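Side-chain contacts in kinesin-like protein KIF19 (Mus musculus, PDB 5GSZ), which is a plus-end-directed microtubule motor that regulates the length of motile cilia by depolymerizing microtubules at ciliary tips: residues 148-153 and 160-165; 154-159 and 300-305; 79-84 and 128-133; 45-50 and 328-333. All blocks are in the same frame, centred on the assembly; numbering follows the deposited sequence.

Overall arrangement
All four contacts belong to the kinesin motor domain, whose large mixed sheet carries helices on its faces. Interactions 1 and 2 share the edge hairpin of strands 142-154 and 157-160. Their centres are 13 Å apart, and the salt bridge between Glu152 and Arg159 joins them. Interaction 3 links two helices and reaches interaction 1 by packing of Leu128 on Met148. Interaction 4 stands apart, about 17 Å from interactions 2 and 3 and about 19 Å from interaction 1 between nearest atoms. Interaction 1 lies near the nucleotide, the Tyr150 side chain about 10 Å from ADP and about 9 Å from magnesium; that of Tyr81 in interaction 3 is about 13 Å from ADP.

Interaction 1 of 4, residues 148-153 and 160-165; sequences MSYLEI and DLLNPA
At the open end of the beta hairpin on the edge of the central sheet, Tyr150 of strand 142-154 meets Leu161, just past strand 157-160. Leu161 N donates to Tyr150 O over 2.9 Å. The donor lies in the carbonyl plane, but the bond is bent, 136° at the hydrogen. One residue along, Leu151 and Asp160 form an antiparallel non-hydrogen-bonded pair, CA to CA 4.5 Å.

The Leu161 side chain reaches over the Tyr150 ring. Its CD1 stands almost above the ring centre, 3.8 Å from the centroid and 12° off the normal, a CH-pi contact. The other methyl, CD2, turns to Glu152 CB at 3.8 Å. Leu162 comes in differently: CG rests 4.1 Å from Tyr150 CB, and CD2 lies at the ring edge, near its plane. Tyr150 holds CG anti to its own N (chi1 -168°), which places the ring face under Leu161 CD1.

A type I turn from Asp160 to Asn163 leads the chain away from the sheet. An Asx turn lies within it: Leu162 N donates to Asp160 OD1 over 2.8 Å, from well above the carboxylate plane. Asp160 OD2 bonds to Thr185 OG1.

On the ring side, Tyr150 OH bonds to Asn203 OD1, while Glu152 OE1 pairs with Arg159 and Thr207 and its OE2 with Ser220. The Tyr150 side chain is about 6 Å from that of Thr111, a residue of the ADP pocket.

Interaction 2 of 4, residues 154-159 and 300-305; sequences YNEMIR and DSKLTR
Glu156 and Lys302 cross at a slant, the glutamate ending at the start of helix 302-307 and the lysine folding back over it. Glu156 sits in the type I' turn from Tyr154 to Met157 that closes the edge hairpin. Its chain bends at chi2 (-59°), bringing OE1 up to the backbone of Lys302. Lys302 N donates to OE1 over 2.7 Å, nearly straight at 169° and nearly along the C-O axis. A carboxylate at a helix start is probably favoured by the helix dipole.

The Lys302 side chain bends at chi2 and again at chi4. Its CG and CE lie against Glu156 O, at 3.3 Å and 3.4 Å. The second bend turns NZ back to OE1, but at 3.7 Å this is a long salt bridge. From the strand, Ile158 brings its CD1 to Lys302 CB, 4.0 Å away.

Ser301 is the N-cap. Its OG accepts from Thr304 N at 3.2 Å, so OG and the glutamate receive different amides of the first turn.

By its position in the kinesin fold, helix 302-307 probably belongs to the microtubule-binding face, as in other kinesins. It lies beside the hairpin: Lys302 and Leu303 pack on Ile153 of strand 142-154. Lys302 and Arg305 of the helix and Ile158 of strand 157-160 all touch Leu171 of strand 171-173.

Interaction 3 of 4, residues 79-84 and 128-133; sequences MVYQAT and LNDLFR
Between residues 79-84 and 128-133, Tyr81 and Asp130 are the pair that meets, by a hydrogen bond from helix 77-84 to helix 123-136. The tyrosine side chain can be followed outward. Its CA-CB bond already points to the other helix, and chi1 (162°) sets CG opposite the backbone N, sending the ring toward helix 123-136. On the way the side chain also packs against Ile123, Arg126 and Thr127, further back on that helix.

The far rim of the ring then comes to Asp130. CE2 and CZ each lie 3.3 Å from Asp130 OD2, which sits at the ring edge. At the tip, OH donates to OD2. The modelled length is 2.4 Å, too short to be taken literally at this resolution. OD2 lies in the ring plane, while the carboxylate as a whole is turned 52° from it.

Asp130 has further partners. OD2 also forms a salt bridge with Lys86 NZ. OD1 takes a weak bond from Arg133 NH1, 3.5 Å away and one helical turn on. These basic groups would probably favour the charged carboxylate. Tyr81 is buried as a whole, Asp130 only partly.

Both Tyr81 and Asp130 lean on Ile89 of helix 89-93. Beyond it the two helices rest on different elements: Val80, Ala83 and Thr84 of helix 77-84 on Phe71 of strand 69-71, and from helix 123-136, Leu128 and Phe132 on Ile195 and Asn129 on Ala192, both of helix 192-203.

Interaction 4 of 4, residues 45-50 and 328-333; sequences MDPMED and TAFEES
Phe330, in the first turn of helix 330-340, packs against Asp46 and Pro47, in the loop leaving strand 41-45. The contact ties the small three-stranded antiparallel sheet of the motor domain to its C-terminal helix, which in kinesins leads into the neck linker.

The tight part is the phenylalanine ring. Pro47 CD lies over one face, 3.9 Å from the centroid and 22° off the normal, a CH-pi contact displaced toward the rim. Phe330 chi1 (169°) swings the ring away from the backbone N and up to the loop. Met45 O approaches CE1 obliquely at 3.4 Å. Ile33 and Leu44 also touch the Phe330 side chain.

The loose side follows the loop outward. Met48 and Asp50 are exposed, and Glu49 and Asp50 are modelled only to CB, which suggests mobile side chains. On the helix, Glu331 also stops at CB. The contact as a whole lies at the surface.

Asp46 belongs to the packed part: its carboxylate is tilted 24° from the ring plane, and CG meets Phe330 CZ obliquely at 3.6 Å.

Interaction 1 of 4, residues 148-153 and 160-165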
loop_
_atom_site.group_PDB
_atom_site.type_symbol
_atom_site.label_atom_id
_atom_site.label_comp_id
_atom_site.label_asym_id
_atom_site.label_seq_id
_atom_site.Cartn_x
_atom_site.Cartn_y
_atom_site.Cartn_z
ATOM N N MET A 148 3.669 8.287 -15.002
ATOM C CA MET A 148 3.036 7.367 -14.061
ATOM C C MET A 148 2.376 6.220 -14.801
ATOM O O MET A 148 1.893 6.376 -15.923
ATOM C CB MET A 148 1.977 8.036 -13.188
ATOM C CG MET A 148 0.866 8.639 -13.977
ATOM S SD MET A 148 -0.443 9.271 -12.928
ATOM C CE MET A 148 -1.634 7.941 -12.992
ATOM N N SER A 149 2.352 5.065 -14.153
ATOM C CA SER A 149 1.666 3.898 -14.674
ATOM C C SER A 149 0.783 3.328 -13.585
ATOM O O SER A 149 0.969 3.614 -12.402
ATOM C CB SER A 149 2.640 2.837 -15.154
ATOM O OG SER A 149 3.402 3.340 -16.218
ATOM N N TYR A 150 -0.163 2.490 -13.991
ATOM C CA TYR A 150 -1.124 1.922 -13.046
ATOM C C TYR A 150 -1.451 0.511 -13.509
ATOM O O TYR A 150 -2.119 0.335 -14.529
ATOM C CB TYR A 150 -2.366 2.799 -12.970
ATOM C CG TYR A 150 -3.308 2.496 -11.848
ATOM C CD1 TYR A 150 -2.843 2.258 -10.566
ATOM C CD2 TYR A 150 -4.689 2.505 -12.060
ATOM C CE1 TYR A 150 -3.744 1.992 -9.508
ATOM C CE2 TYR A 150 -5.586 2.263 -11.023
ATOM C CZ TYR A 150 -5.112 2.009 -9.758
ATOM O OH TYR A 150 -6.001 1.763 -8.754
ATOM N N LEU A 151 -0.985 -0.489 -12.769
ATOM C CA LEU A 151 -1.053 -1.872 -13.216
ATOM C C LEU A 151 -1.712 -2.744 -12.147
ATOM O O LEU A 151 -1.831 -2.351 -10.981
ATOM C CB LEU A 151 0.351 -2.386 -13.561
ATOM C CG LEU A 151 1.319 -2.391 -12.382
ATOM C CD1 LEU A 151 1.713 -3.801 -11.990
ATOM C CD2 LEU A 151 2.514 -1.533 -12.676
ATOM N N GLU A 152 -2.170 -3.924 -12.568
ATOM C CA GLU A 152 -2.612 -4.955 -11.645
ATOM C C GLU A 152 -1.603 -6.088 -11.608
ATOM O O GLU A 152 -0.960 -6.389 -12.612
ATOM C CB GLU A 152 -3.967 -5.525 -12.038
ATOM C CG GLU A 152 -4.615 -6.405 -10.977
ATOM C CD GLU A 152 -5.930 -6.982 -11.451
ATOM O OE1 GLU A 152 -5.953 -7.538 -12.574
ATOM O OE2 GLU A 152 -6.946 -6.825 -10.726
ATOM N N ILE A 153 -1.453 -6.689 -10.430
ATOM C CA ILE A 153 -0.921 -8.040 -10.275
ATOM C C ILE A 153 -2.035 -8.887 -9.675
ATOM O O ILE A 153 -2.499 -8.624 -8.557
ATOM C CB ILE A 153 0.334 -8.092 -9.390
ATOM C CG1 ILE A 153 1.278 -6.943 -9.726
ATOM C CG2 ILE A 153 1.064 -9.415 -9.599
ATOM C CD1 ILE A 153 2.421 -6.828 -8.745
ATOM N N ASP A 160 -2.113 -4.012 -17.560
ATOM C CA ASP A 160 -2.084 -2.548 -17.573
ATOM C C ASP A 160 -3.489 -2.048 -17.283
ATOM O O ASP A 160 -4.386 -2.190 -18.112
ATOM C CB ASP A 160 -1.589 -2.024 -18.919
ATOM C CG ASP A 160 -1.619 -0.489 -19.020
ATOM O OD1 ASP A 160 -2.069 0.203 -18.077
ATOM O OD2 ASP A 160 -1.185 0.038 -20.070
ATOM N N LEU A 161 -3.688 -1.448 -16.115
ATOM C CA LEU A 161 -5.039 -1.037 -15.766
ATOM C C LEU A 161 -5.548 0.123 -16.607
ATOM O O LEU A 161 -6.745 0.421 -16.542
ATOM C CB LEU A 161 -5.111 -0.664 -14.290
ATOM C CG LEU A 161 -4.966 -1.832 -13.335
ATOM C CD1 LEU A 161 -4.808 -1.282 -11.914
ATOM C CD2 LEU A 161 -6.167 -2.786 -13.465
ATOM N N LEU A 162 -4.678 0.796 -17.366
ATOM C CA LEU A 162 -5.083 1.941 -18.171
ATOM C C LEU A 162 -5.304 1.578 -19.629
ATOM O O LEU A 162 -5.755 2.424 -20.404
ATOM C CB LEU A 162 -4.044 3.065 -18.078
ATOM C CG LEU A 162 -3.797 3.619 -16.680
ATOM C CD1 LEU A 162 -2.805 4.771 -16.715
ATOM C CD2 LEU A 162 -5.089 4.057 -16.053
ATOM N N ASN A 163 -5.005 0.342 -20.006
ATOM C CA ASN A 163 -5.121 -0.191 -21.353
ATOM C C ASN A 163 -5.210 -1.715 -21.232
ATOM O O ASN A 163 -4.252 -2.432 -21.559
ATOM C CB ASN A 163 -3.933 0.285 -22.192
ATOM C CG ASN A 163 -3.961 -0.241 -23.613
ATOM O OD1 ASN A 163 -3.212 -1.159 -23.967
ATOM N ND2 ASN A 163 -4.818 0.343 -24.438
ATOM N N PRO A 164 -6.338 -2.239 -20.734
ATOM C CA PRO A 164 -6.479 -3.698 -20.588
ATOM C C PRO A 164 -6.344 -4.468 -21.890
ATOM O O PRO A 164 -5.980 -5.652 -21.860
ATOM C CB PRO A 164 -7.888 -3.856 -20.003
ATOM C CG PRO A 164 -8.232 -2.530 -19.439
ATOM C CD PRO A 164 -7.533 -1.516 -20.262
ATOM N N ALA A 165 -6.622 -3.830 -23.031
ATOM C CA ALA A 165 -6.613 -4.533 -24.309
ATOM C C ALA A 165 -5.265 -5.176 -24.585
ATOM O O ALA A 165 -5.201 -6.260 -25.181
ATOM C CB ALA A 165 -6.976 -3.568 -25.430
#

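Interaction 2 of 4, residues 154-159 and 300-305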
loop_
_atom_site.group_PDB
_atom_site.type_symbol
_atom_site.label_atom_id
_atom_site.label_comp_id
_atom_site.label_asym_id
_atom_site.label_seq_id
_atom_site.Cartn_x
_atom_site.Cartn_y
_atom_site.Cartn_z
ATOM N N TYR A 154 -2.480 -9.880 -10.429
ATOM C CA TYR A 154 -3.538 -10.790 -10.010
ATOM C C TYR A 154 -3.027 -12.196 -10.265
ATOM O O TYR A 154 -2.810 -12.574 -11.419
ATOM C CB TYR A 154 -4.836 -10.532 -10.777
ATOM C CG TYR A 154 -5.925 -11.463 -10.349
ATOM C CD1 TYR A 154 -6.770 -11.139 -9.294
ATOM C CD2 TYR A 154 -6.085 -12.696 -10.966
ATOM C CE1 TYR A 154 -7.754 -12.012 -8.884
ATOM C CE2 TYR A 154 -7.057 -13.572 -10.567
ATOM C CZ TYR A 154 -7.891 -13.232 -9.528
ATOM O OH TYR A 154 -8.866 -14.123 -9.138
ATOM N N ASN A 155 -2.837 -12.971 -9.207
ATOM C CA ASN A 155 -2.296 -14.321 -9.345
ATOM C C ASN A 155 -1.042 -14.295 -10.212
ATOM O O ASN A 155 -0.913 -15.027 -11.194
ATOM C CB ASN A 155 -3.336 -15.284 -9.921
ATOM C CG ASN A 155 -4.353 -15.721 -8.897
ATOM O OD1 ASN A 155 -4.069 -15.758 -7.701
ATOM N ND2 ASN A 155 -5.550 -16.057 -9.359
ATOM N N GLU A 156 -0.138 -13.385 -9.871
ATOM C CA GLU A 156 1.145 -13.211 -10.544
ATOM C C GLU A 156 1.017 -12.888 -12.027
ATOM O O GLU A 156 2.019 -12.948 -12.745
ATOM C CB GLU A 156 2.041 -14.436 -10.349
ATOM C CG GLU A 156 2.261 -14.745 -8.886
ATOM C CD GLU A 156 2.892 -13.578 -8.157
ATOM O OE1 GLU A 156 4.001 -13.164 -8.559
ATOM O OE2 GLU A 156 2.263 -13.053 -7.210
ATOM N N MET A 157 -0.174 -12.517 -12.504
ATOM C CA MET A 157 -0.356 -12.023 -13.867
ATOM C C MET A 157 -0.484 -10.502 -13.847
ATOM O O MET A 157 -1.261 -9.944 -13.064
ATOM C CB MET A 157 -1.587 -12.643 -14.530
ATOM C CG MET A 157 -1.683 -14.166 -14.416
ATOM S SD MET A 157 -0.437 -15.124 -15.314
ATOM C CE MET A 157 -0.910 -14.830 -17.008
ATOM N N ILE A 158 0.269 -9.837 -14.715
ATOM C CA ILE A 158 0.311 -8.386 -14.747
ATOM C C ILE A 158 -0.549 -7.879 -15.888
ATOM O O ILE A 158 -0.407 -8.325 -17.028
ATOM C CB ILE A 158 1.750 -7.884 -14.888
ATOM C CG1 ILE A 158 2.591 -8.469 -13.751
ATOM C CG2 ILE A 158 1.756 -6.353 -14.906
ATOM C CD1 ILE A 158 4.079 -8.343 -13.957
ATOM N N ARG A 159 -1.419 -6.927 -15.587
ATOM C CA ARG A 159 -2.208 -6.224 -16.585
ATOM C C ARG A 159 -1.992 -4.727 -16.440
ATOM O O ARG A 159 -1.721 -4.230 -15.342
ATOM C CB ARG A 159 -3.703 -6.553 -16.435
ATOM C CG ARG A 159 -4.051 -8.007 -16.807
ATOM C CD ARG A 159 -5.472 -8.413 -16.391
ATOM N NE ARG A 159 -6.511 -7.552 -16.949
ATOM C CZ ARG A 159 -7.287 -6.761 -16.220
ATOM N NH1 ARG A 159 -7.133 -6.732 -14.904
ATOM N NH2 ARG A 159 -8.215 -6.002 -16.801
ATOM N N ASP A 300 10.739 -15.174 -6.687
ATOM C CA ASP A 300 10.230 -13.880 -6.258
ATOM C C ASP A 300 8.902 -13.590 -6.942
ATOM O O ASP A 300 8.750 -13.813 -8.145
ATOM C CB ASP A 300 11.240 -12.783 -6.586
ATOM C CG ASP A 300 12.548 -12.964 -5.838
ATOM O OD1 ASP A 300 12.576 -13.799 -4.899
ATOM O OD2 ASP A 300 13.537 -12.268 -6.176
ATOM N N SER A 301 7.932 -13.102 -6.175
ATOM C CA SER A 301 6.669 -12.698 -6.767
ATOM C C SER A 301 6.895 -11.543 -7.738
ATOM O O SER A 301 7.930 -10.870 -7.714
ATOM C CB SER A 301 5.685 -12.294 -5.678
ATOM O OG SER A 301 6.244 -11.283 -4.863
ATOM N N LYS A 302 5.922 -11.330 -8.628
ATOM C CA LYS A 302 6.001 -10.168 -9.505
ATOM C C LYS A 302 6.172 -8.886 -8.692
ATOM O O LYS A 302 6.989 -8.027 -9.041
ATOM C CB LYS A 302 4.762 -10.084 -10.402
ATOM C CG LYS A 302 4.479 -11.349 -11.201
ATOM C CD LYS A 302 5.592 -11.678 -12.207
ATOM C CE LYS A 302 5.451 -13.101 -12.739
ATOM N NZ LYS A 302 5.727 -14.104 -11.655
ATOM N N LEU A 303 5.441 -8.755 -7.575
ATOM C CA LEU A 303 5.520 -7.513 -6.818
ATOM C C LEU A 303 6.884 -7.346 -6.177
ATOM O O LEU A 303 7.407 -6.228 -6.133
ATOM C CB LEU A 303 4.405 -7.450 -5.776
ATOM C CG LEU A 303 4.400 -6.307 -4.754
ATOM C CD1 LEU A 303 4.323 -4.976 -5.459
ATOM C CD2 LEU A 303 3.236 -6.435 -3.779
ATOM N N THR A 304 7.498 -8.437 -5.716
ATOM C CA THR A 304 8.856 -8.350 -5.172
ATOM C C THR A 304 9.856 -7.930 -6.241
ATOM O O THR A 304 10.691 -7.040 -6.015
ATOM C CB THR A 304 9.283 -9.683 -4.569
ATOM O OG1 THR A 304 8.481 -9.974 -3.424
ATOM C CG2 THR A 304 10.729 -9.609 -4.154
ATOM N N ARG A 305 9.803 -8.585 -7.405
ATOM C CA ARG A 305 10.718 -8.240 -8.489
ATOM C C ARG A 305 10.535 -6.787 -8.917
ATOM O O ARG A 305 11.518 -6.071 -9.130
ATOM C CB ARG A 305 10.528 -9.198 -9.676
ATOM C CG ARG A 305 11.222 -10.567 -9.494
ATOM C CD ARG A 305 10.473 -11.736 -10.175
ATOM N NE ARG A 305 10.454 -11.657 -11.635
ATOM C CZ ARG A 305 9.675 -12.406 -12.416
ATOM N NH1 ARG A 305 8.838 -13.291 -11.879
ATOM N NH2 ARG A 305 9.719 -12.260 -13.736
#

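Interaction 3 of 4, residues 79-84 and 128-133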
loop_
_atom_site.group_PDB
_atom_site.type_symbol
_atom_site.label_atom_id
_atom_site.label_comp_id
_atom_site.label_asym_id
_atom_site.label_seq_id
_atom_site.Cartn_x
_atom_site.Cartn_y
_atom_site.Cartn_z
ATOM N N MET A 79 -5.742 14.666 6.191
ATOM C CA MET A 79 -4.913 14.504 7.379
ATOM C C MET A 79 -4.130 13.203 7.313
ATOM O O MET A 79 -2.960 13.146 7.719
ATOM C CB MET A 79 -5.773 14.540 8.635
ATOM C CG MET A 79 -6.584 15.800 8.815
ATOM S SD MET A 79 -7.587 15.691 10.308
ATOM C CE MET A 79 -8.455 17.264 10.200
ATOM N N VAL A 80 -4.770 12.144 6.810
ATOM C CA VAL A 80 -4.058 10.896 6.560
ATOM C C VAL A 80 -2.913 11.133 5.589
ATOM O O VAL A 80 -1.790 10.659 5.803
ATOM C CB VAL A 80 -5.029 9.818 6.047
ATOM C CG1 VAL A 80 -4.266 8.736 5.302
ATOM C CG2 VAL A 80 -5.770 9.202 7.211
ATOM N N TYR A 81 -3.171 11.887 4.522
ATOM C CA TYR A 81 -2.120 12.190 3.566
ATOM C C TYR A 81 -0.975 12.956 4.216
ATOM O O TYR A 81 0.201 12.593 4.057
ATOM C CB TYR A 81 -2.696 12.981 2.406
ATOM C CG TYR A 81 -1.627 13.685 1.621
ATOM C CD1 TYR A 81 -0.762 12.969 0.800
ATOM C CD2 TYR A 81 -1.470 15.065 1.705
ATOM C CE1 TYR A 81 0.227 13.608 0.074
ATOM C CE2 TYR A 81 -0.492 15.709 0.986
ATOM C CZ TYR A 81 0.354 14.977 0.171
ATOM O OH TYR A 81 1.329 15.618 -0.548
ATOM N N GLN A 82 -1.298 14.032 4.946
ATOM C CA GLN A 82 -0.256 14.845 5.563
ATOM C C GLN A 82 0.614 14.001 6.488
ATOM O O GLN A 82 1.838 14.159 6.521
ATOM C CB GLN A 82 -0.872 16.008 6.343
ATOM C CG GLN A 82 -1.781 16.986 5.584
ATOM C CD GLN A 82 -1.039 18.019 4.758
ATOM O OE1 GLN A 82 0.155 18.239 4.946
ATOM N NE2 GLN A 82 -1.761 18.689 3.863
ATOM N N ALA A 83 0.006 13.084 7.224
ATOM C CA ALA A 83 0.747 12.323 8.212
ATOM C C ALA A 83 1.484 11.132 7.628
ATOM O O ALA A 83 2.294 10.522 8.336
ATOM C CB ALA A 83 -0.196 11.830 9.308
ATOM N N THR A 84 1.227 10.760 6.382
ATOM C CA THR A 84 1.808 9.514 5.896
ATOM C C THR A 84 2.779 9.708 4.742
ATOM O O THR A 84 3.926 9.236 4.828
ATOM C CB THR A 84 0.710 8.511 5.486
ATOM O OG1 THR A 84 -0.188 9.127 4.562
ATOM C CG2 THR A 84 -0.048 8.052 6.695
ATOM N N LEU A 128 0.235 13.018 -6.074
ATOM C CA LEU A 128 0.546 13.556 -7.398
ATOM C C LEU A 128 0.489 15.071 -7.397
ATOM O O LEU A 128 1.236 15.730 -8.132
ATOM C CB LEU A 128 -0.396 12.991 -8.463
ATOM C CG LEU A 128 -0.144 11.586 -9.030
ATOM C CD1 LEU A 128 -0.369 10.428 -8.100
ATOM C CD2 LEU A 128 -0.962 11.376 -10.281
ATOM N N ASN A 129 -0.346 15.641 -6.539
ATOM C CA ASN A 129 -0.607 17.069 -6.571
ATOM C C ASN A 129 0.530 17.858 -5.934
ATOM O O ASN A 129 1.058 18.799 -6.529
ATOM C CB ASN A 129 -1.928 17.324 -5.867
ATOM C CG ASN A 129 -2.680 18.454 -6.465
ATOM O OD1 ASN A 129 -2.278 19.623 -6.372
ATOM N ND2 ASN A 129 -3.752 18.115 -7.159
ATOM N N ASP A 130 0.922 17.485 -4.724
ATOM C CA ASP A 130 2.084 18.118 -4.129
ATOM C C ASP A 130 3.357 17.808 -4.899
ATOM O O ASP A 130 4.379 18.482 -4.713
ATOM C CB ASP A 130 2.241 17.665 -2.684
ATOM C CG ASP A 130 1.377 18.436 -1.746
ATOM O OD1 ASP A 130 0.791 19.451 -2.194
ATOM O OD2 ASP A 130 1.320 18.040 -0.563
ATOM N N LEU A 131 3.319 16.794 -5.746
ATOM C CA LEU A 131 4.492 16.471 -6.530
ATOM C C LEU A 131 4.715 17.528 -7.603
ATOM O O LEU A 131 5.830 18.031 -7.774
ATOM C CB LEU A 131 4.310 15.080 -7.119
ATOM C CG LEU A 131 5.577 14.373 -7.534
ATOM C CD1 LEU A 131 5.431 12.894 -7.222
ATOM C CD2 LEU A 131 5.777 14.599 -9.018
ATOM N N PHE A 132 3.638 17.915 -8.297
ATOM C CA PHE A 132 3.715 18.919 -9.353
ATOM C C PHE A 132 3.932 20.329 -8.810
ATOM O O PHE A 132 4.506 21.170 -9.505
ATOM C CB PHE A 132 2.444 18.867 -10.193
ATOM C CG PHE A 132 2.216 17.540 -10.841
ATOM C CD1 PHE A 132 3.291 16.743 -11.209
ATOM C CD2 PHE A 132 0.931 17.071 -11.062
ATOM C CE1 PHE A 132 3.088 15.513 -11.808
ATOM C CE2 PHE A 132 0.720 15.843 -11.641
ATOM C CZ PHE A 132 1.798 15.065 -12.015
ATOM N N ARG A 133 3.476 20.619 -7.594
ATOM C CA ARG A 133 3.831 21.892 -6.973
ATOM C C ARG A 133 5.315 21.940 -6.629
ATOM O O ARG A 133 6.025 22.877 -7.015
ATOM C CB ARG A 133 2.993 22.124 -5.718
ATOM C CG ARG A 133 1.555 22.480 -5.994
ATOM C CD ARG A 133 0.882 22.972 -4.735
ATOM N NE ARG A 133 -0.510 23.279 -5.012
ATOM C CZ ARG A 133 -1.506 22.417 -4.851
ATOM N NH1 ARG A 133 -1.257 21.192 -4.387
ATOM N NH2 ARG A 133 -2.750 22.787 -5.139
#

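Interaction 4 of 4, residues 45-50 and 328-333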
loop_
_atom_site.group_PDB
_atom_site.type_symbol
_atom_site.label_atom_id
_atom_site.label_comp_id
_atom_site.label_asym_id
_atom_site.label_seq_id
_atom_site.Cartn_x
_atom_site.Cartn_y
_atom_site.Cartn_z
ATOM N N MET A 45 -10.298 -4.264 22.453
ATOM C CA MET A 45 -11.061 -4.975 23.464
ATOM C C MET A 45 -11.462 -6.352 22.954
ATOM O O MET A 45 -11.782 -6.545 21.778
ATOM C CB MET A 45 -12.301 -4.173 23.869
ATOM C CG MET A 45 -11.973 -2.826 24.496
ATOM S SD MET A 45 -13.340 -2.016 25.372
ATOM C CE MET A 45 -14.442 -1.527 24.039
ATOM N N ASP A 46 -11.421 -7.315 23.853
ATOM C CA ASP A 46 -11.872 -8.656 23.555
ATOM C C ASP A 46 -13.367 -8.723 23.837
ATOM O O ASP A 46 -13.784 -8.436 24.968
ATOM C CB ASP A 46 -11.100 -9.655 24.410
ATOM C CG ASP A 46 -11.140 -11.071 23.867
ATOM O OD1 ASP A 46 -12.103 -11.434 23.161
ATOM O OD2 ASP A 46 -10.165 -11.817 24.122
ATOM N N PRO A 47 -14.217 -9.023 22.842
ATOM C CA PRO A 47 -15.609 -9.377 23.156
ATOM C C PRO A 47 -15.643 -10.749 23.809
ATOM O O PRO A 47 -14.587 -11.348 24.030
ATOM C CB PRO A 47 -16.287 -9.383 21.784
ATOM C CG PRO A 47 -15.178 -9.767 20.851
ATOM C CD PRO A 47 -13.938 -9.107 21.400
ATOM N N MET A 48 -16.811 -11.292 24.116
ATOM C CA MET A 48 -16.837 -12.623 24.697
ATOM C C MET A 48 -17.876 -13.478 23.976
ATOM O O MET A 48 -18.648 -12.991 23.146
ATOM C CB MET A 48 -17.079 -12.549 26.213
ATOM C CG MET A 48 -16.026 -11.693 26.988
ATOM S SD MET A 48 -14.288 -12.246 26.898
ATOM C CE MET A 48 -13.419 -11.177 28.050
ATOM N N GLU A 49 -17.844 -14.783 24.265
ATOM C CA GLU A 49 -18.751 -15.757 23.666
ATOM C C GLU A 49 -18.577 -17.155 24.258
ATOM O O GLU A 49 -17.911 -17.335 25.284
ATOM C CB GLU A 49 -18.540 -15.825 22.153
ATOM N N ASP A 50 -19.205 -18.142 23.620
ATOM C CA ASP A 50 -18.988 -19.576 23.805
ATOM C C ASP A 50 -19.446 -20.080 25.174
ATOM O O ASP A 50 -19.462 -19.318 26.155
ATOM C CB ASP A 50 -17.509 -19.919 23.577
ATOM N N THR A 328 -17.494 -7.996 15.363
ATOM C CA THR A 328 -17.524 -9.162 14.478
ATOM C C THR A 328 -16.237 -9.338 13.668
ATOM O O THR A 328 -16.129 -10.322 12.933
ATOM C CB THR A 328 -18.713 -9.110 13.510
ATOM O OG1 THR A 328 -18.655 -7.908 12.742
ATOM C CG2 THR A 328 -19.995 -9.131 14.265
ATOM N N ALA A 329 -15.280 -8.413 13.768
ATOM C CA ALA A 329 -14.015 -8.466 13.047
ATOM C C ALA A 329 -12.836 -8.728 13.973
ATOM O O ALA A 329 -11.683 -8.591 13.546
ATOM C CB ALA A 329 -13.780 -7.155 12.282
ATOM N N PHE A 330 -13.098 -9.101 15.230
ATOM C CA PHE A 330 -12.058 -9.085 16.259
ATOM C C PHE A 330 -10.824 -9.905 15.866
ATOM O O PHE A 330 -9.693 -9.518 16.176
ATOM C CB PHE A 330 -12.646 -9.592 17.576
ATOM C CG PHE A 330 -11.619 -9.866 18.633
ATOM C CD1 PHE A 330 -10.991 -8.825 19.300
ATOM C CD2 PHE A 330 -11.289 -11.169 18.971
ATOM C CE1 PHE A 330 -10.046 -9.076 20.282
ATOM C CE2 PHE A 330 -10.335 -11.433 19.956
ATOM C CZ PHE A 330 -9.718 -10.386 20.615
ATOM N N GLU A 331 -11.018 -11.038 15.182
ATOM C CA GLU A 331 -9.903 -11.936 14.906
ATOM C C GLU A 331 -9.001 -11.380 13.812
ATOM O O GLU A 331 -7.773 -11.355 13.971
ATOM C CB GLU A 331 -10.419 -13.333 14.539
ATOM N N GLU A 332 -9.585 -10.913 12.702
ATOM C CA GLU A 332 -8.762 -10.248 11.699
ATOM C C GLU A 332 -8.103 -8.996 12.253
ATOM O O GLU A 332 -6.950 -8.710 11.926
ATOM C CB GLU A 332 -9.560 -9.865 10.469
ATOM C CG GLU A 332 -10.588 -10.840 10.043
ATOM C CD GLU A 332 -11.223 -10.407 8.742
ATOM O OE1 GLU A 332 -11.733 -9.254 8.690
ATOM O OE2 GLU A 332 -11.193 -11.209 7.779
ATOM N N SER A 333 -8.820 -8.210 13.059
ATOM C CA SER A 333 -8.207 -6.993 13.575
ATOM C C SER A 333 -6.978 -7.326 14.403
ATOM O O SER A 333 -5.946 -6.649 14.302
ATOM C CB SER A 333 -9.219 -6.178 14.383
ATOM O OG SER A 333 -10.194 -5.582 13.536
#